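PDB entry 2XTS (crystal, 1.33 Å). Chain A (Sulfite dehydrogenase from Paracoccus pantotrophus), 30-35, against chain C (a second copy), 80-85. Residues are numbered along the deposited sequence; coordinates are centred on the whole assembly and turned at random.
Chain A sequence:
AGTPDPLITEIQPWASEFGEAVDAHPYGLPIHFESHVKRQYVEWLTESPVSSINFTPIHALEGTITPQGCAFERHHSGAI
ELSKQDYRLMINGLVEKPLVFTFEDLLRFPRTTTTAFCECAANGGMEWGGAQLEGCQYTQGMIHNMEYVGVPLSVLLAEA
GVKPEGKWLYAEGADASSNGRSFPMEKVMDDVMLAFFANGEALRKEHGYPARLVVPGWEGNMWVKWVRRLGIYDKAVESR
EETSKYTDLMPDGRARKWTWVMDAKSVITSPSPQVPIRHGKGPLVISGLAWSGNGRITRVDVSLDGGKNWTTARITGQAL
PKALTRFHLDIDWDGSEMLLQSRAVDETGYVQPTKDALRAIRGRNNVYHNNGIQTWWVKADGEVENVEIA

Chain A, residues 30-35: PIHFES
Chain C (80-85) IELSKQ

Two copies of the sulfite dehydrogenase meet here through short, mostly irregular segments, a compact turn of chain A and an extended run of chain C, which together bury 294 Å². In chain A, Pro A30 and Ile A31 are extended (phi/psi -53/153° and -62/153°), and His A32 and Phe A33 then form a brief 3-10 segment (-66/-25° and -64/-16°). The turn is closed by a hydrogen bond from Glu A34 N to Ile A31 O at 3.0 Å, followed by a weak one from Ser A35 N to His A32 O at 3.2 Å. Chain C is extended from Ile C80 to Ser C83 (phi -71 to -134°, psi 105 to 157°), then bends at Lys C84 and Gln C85 (-64/-29° and -68/-38°). In register, the CA atoms of Ile A31 and Glu C81 lie 8.3 Å apart and those of Phe A33 and Ser C83 7.1 Å, so the chains advance in the same sense and the gap is filled by side chains.

Phe A33 is the centrepiece, covered over 69 Å². Its CA-to-CB bond points toward chain C, and chi1 of -54° (m) with chi2 of -68° sets the ring against Glu C81 and Ser C83. Ser C83 CB lies over one face, 3.9 Å from the centroid of the Phe A33 ring and 23° off its normal, a CH-pi contact; the closest pair is Phe A33 CZ to Ser C83 CB at 3.6 Å. With chi1 72° (p), Ser C83 presents CB to the ring, while OG lies farther from it and is hydrogen-bonded just outside the stretch. At the ring edge, Phe A33 CE2 meets Glu C81 CG at 3.7 Å.

Glu C81 starts sideways, but chi1 and chi2 are both t (-179°, -172°), and the extended chain carries its carboxylate to chain A. The CG methylene of Glu C81 packs against apolar groups, at the Phe A33 ring edge and 4.3 Å from CD1 of Ile A31, itself extended (t, t) and buried. Glu C81 OE1 lies near the plane of the His A32 ring, 3.2 Å from His A32 CE1, at an exposed margin where polar groups can remain solvated; His A32 adopts chi1 73° (p), chi2 -93°.

The polar anchor is a salt bridge, with Lys C84 NZ donating to Glu A34 OE2 at 2.9 Å. Lys C84 leaves its backbone with chi1 -72° (m) and then runs fully extended (168°, 174°, 178°), whereas Glu A34 is folded (m, m, chi3 -47°). The extended lysine thus covers the larger share of the distance, and the folded glutamate the smaller; the lysine charge pairs with a buried carboxylate. Ile C80 and Leu C82 point away.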

# COMPACT_ATOMS: atom_id res chain seq x y z
N PRO A 30 12.33 -1.19 0.41
CA PRO A 30 12.61 -2.22 -0.58
C PRO A 30 14.02 -2.79 -0.56
O PRO A 30 14.96 -2.10 -0.16
CB PRO A 30 12.36 -1.50 -1.91
CG PRO A 30 11.35 -0.43 -1.54
CD PRO A 30 11.79 0.03 -0.20
N ILE A 31 14.15 -4.03 -1.00
CA ILE A 31 15.47 -4.62 -1.15
C ILE A 31 16.28 -3.82 -2.16
O ILE A 31 15.72 -3.20 -3.07
CB ILE A 31 15.32 -6.12 -1.50
CG1 ILE A 31 16.59 -6.91 -1.22
CG2 ILE A 31 14.87 -6.29 -2.96
CD1 ILE A 31 16.38 -8.42 -1.30
N HIS A 32 17.60 -3.83 -2.04
CA HIS A 32 18.41 -2.92 -2.82
C HIS A 32 18.35 -3.24 -4.31
O HIS A 32 18.55 -2.36 -5.13
CB HIS A 32 19.85 -2.88 -2.29
CG HIS A 32 20.65 -4.10 -2.58
ND1 HIS A 32 20.75 -5.16 -1.71
CD2 HIS A 32 21.41 -4.42 -3.65
CE1 HIS A 32 21.52 -6.09 -2.24
NE2 HIS A 32 21.94 -5.66 -3.41
N PHE A 33 18.04 -4.48 -4.66
CA PHE A 33 17.92 -4.86 -6.08
C PHE A 33 16.79 -4.16 -6.81
O PHE A 33 16.70 -4.21 -8.04
CB PHE A 33 17.70 -6.38 -6.25
CG PHE A 33 18.72 -7.25 -5.58
CD1 PHE A 33 20.02 -7.28 -6.02
CD2 PHE A 33 18.34 -8.08 -4.55
CE1 PHE A 33 20.94 -8.12 -5.40
CE2 PHE A 33 19.23 -8.91 -3.95
CZ PHE A 33 20.54 -8.93 -4.36
N GLU A 34 15.89 -3.57 -6.03
CA GLU A 34 14.72 -2.86 -6.56
C GLU A 34 14.91 -1.35 -6.60
O GLU A 34 13.95 -0.59 -6.69
CB GLU A 34 13.47 -3.26 -5.77
CG GLU A 34 13.13 -4.75 -5.94
CD GLU A 34 12.76 -5.14 -7.38
OE1 GLU A 34 11.96 -4.41 -7.98
OE2 GLU A 34 13.27 -6.17 -7.90
N SER A 35 16.16 -0.90 -6.64
CA SER A 35 16.46 0.53 -6.53
C SER A 35 15.93 1.37 -7.67
O SER A 35 15.72 2.56 -7.50
CB SER A 35 17.96 0.73 -6.40
OG SER A 35 18.63 0.34 -7.57
N ILE C 80 16.27 -13.79 4.33
CA ILE C 80 17.40 -14.01 3.45
C ILE C 80 17.36 -13.09 2.24
O ILE C 80 16.29 -12.61 1.86
CB ILE C 80 17.48 -15.48 2.97
CG1 ILE C 80 16.19 -15.91 2.23
CG2 ILE C 80 17.79 -16.40 4.16
CD1 ILE C 80 16.36 -17.15 1.35
N GLU C 81 18.55 -12.82 1.68
CA GLU C 81 18.72 -12.05 0.47
C GLU C 81 18.85 -12.98 -0.71
O GLU C 81 19.83 -13.72 -0.82
CB GLU C 81 19.96 -11.15 0.59
CG GLU C 81 20.17 -10.32 -0.65
CD GLU C 81 21.47 -9.56 -0.66
OE1 GLU C 81 21.51 -8.45 -0.10
OE2 GLU C 81 22.43 -10.08 -1.26
N LEU C 82 17.90 -12.92 -1.62
CA LEU C 82 17.83 -13.82 -2.76
C LEU C 82 17.56 -12.98 -4.00
O LEU C 82 16.45 -12.48 -4.21
CB LEU C 82 16.74 -14.88 -2.55
CG LEU C 82 16.61 -15.96 -3.64
CD1 LEU C 82 17.96 -16.58 -3.97
CD2 LEU C 82 15.60 -17.00 -3.20
N SER C 83 18.59 -12.79 -4.81
CA SER C 83 18.42 -11.99 -6.02
C SER C 83 17.58 -12.74 -7.05
O SER C 83 17.52 -13.98 -7.06
CB SER C 83 19.77 -11.65 -6.63
OG SER C 83 20.34 -12.80 -7.21
N LYS C 84 16.96 -11.99 -7.96
CA LYS C 84 16.21 -12.57 -9.06
C LYS C 84 17.14 -13.34 -9.97
O LYS C 84 16.72 -14.26 -10.60
CB LYS C 84 15.43 -11.49 -9.81
CG LYS C 84 14.24 -10.96 -9.04
CD LYS C 84 13.68 -9.70 -9.68
CE LYS C 84 12.41 -9.27 -8.99
NZ LYS C 84 11.83 -8.03 -9.52
N GLN C 85 18.41 -12.96 -10.05
CA GLN C 85 19.39 -13.72 -10.84
C GLN C 85 19.70 -15.09 -10.25
O GLN C 85 19.88 -16.07 -10.98
CB GLN C 85 20.72 -12.95 -10.94
CG GLN C 85 20.73 -11.81 -11.91
CD GLN C 85 20.22 -10.49 -11.38
OE1 GLN C 85 19.62 -10.38 -10.29
NE2 GLN C 85 20.46 -9.45 -12.17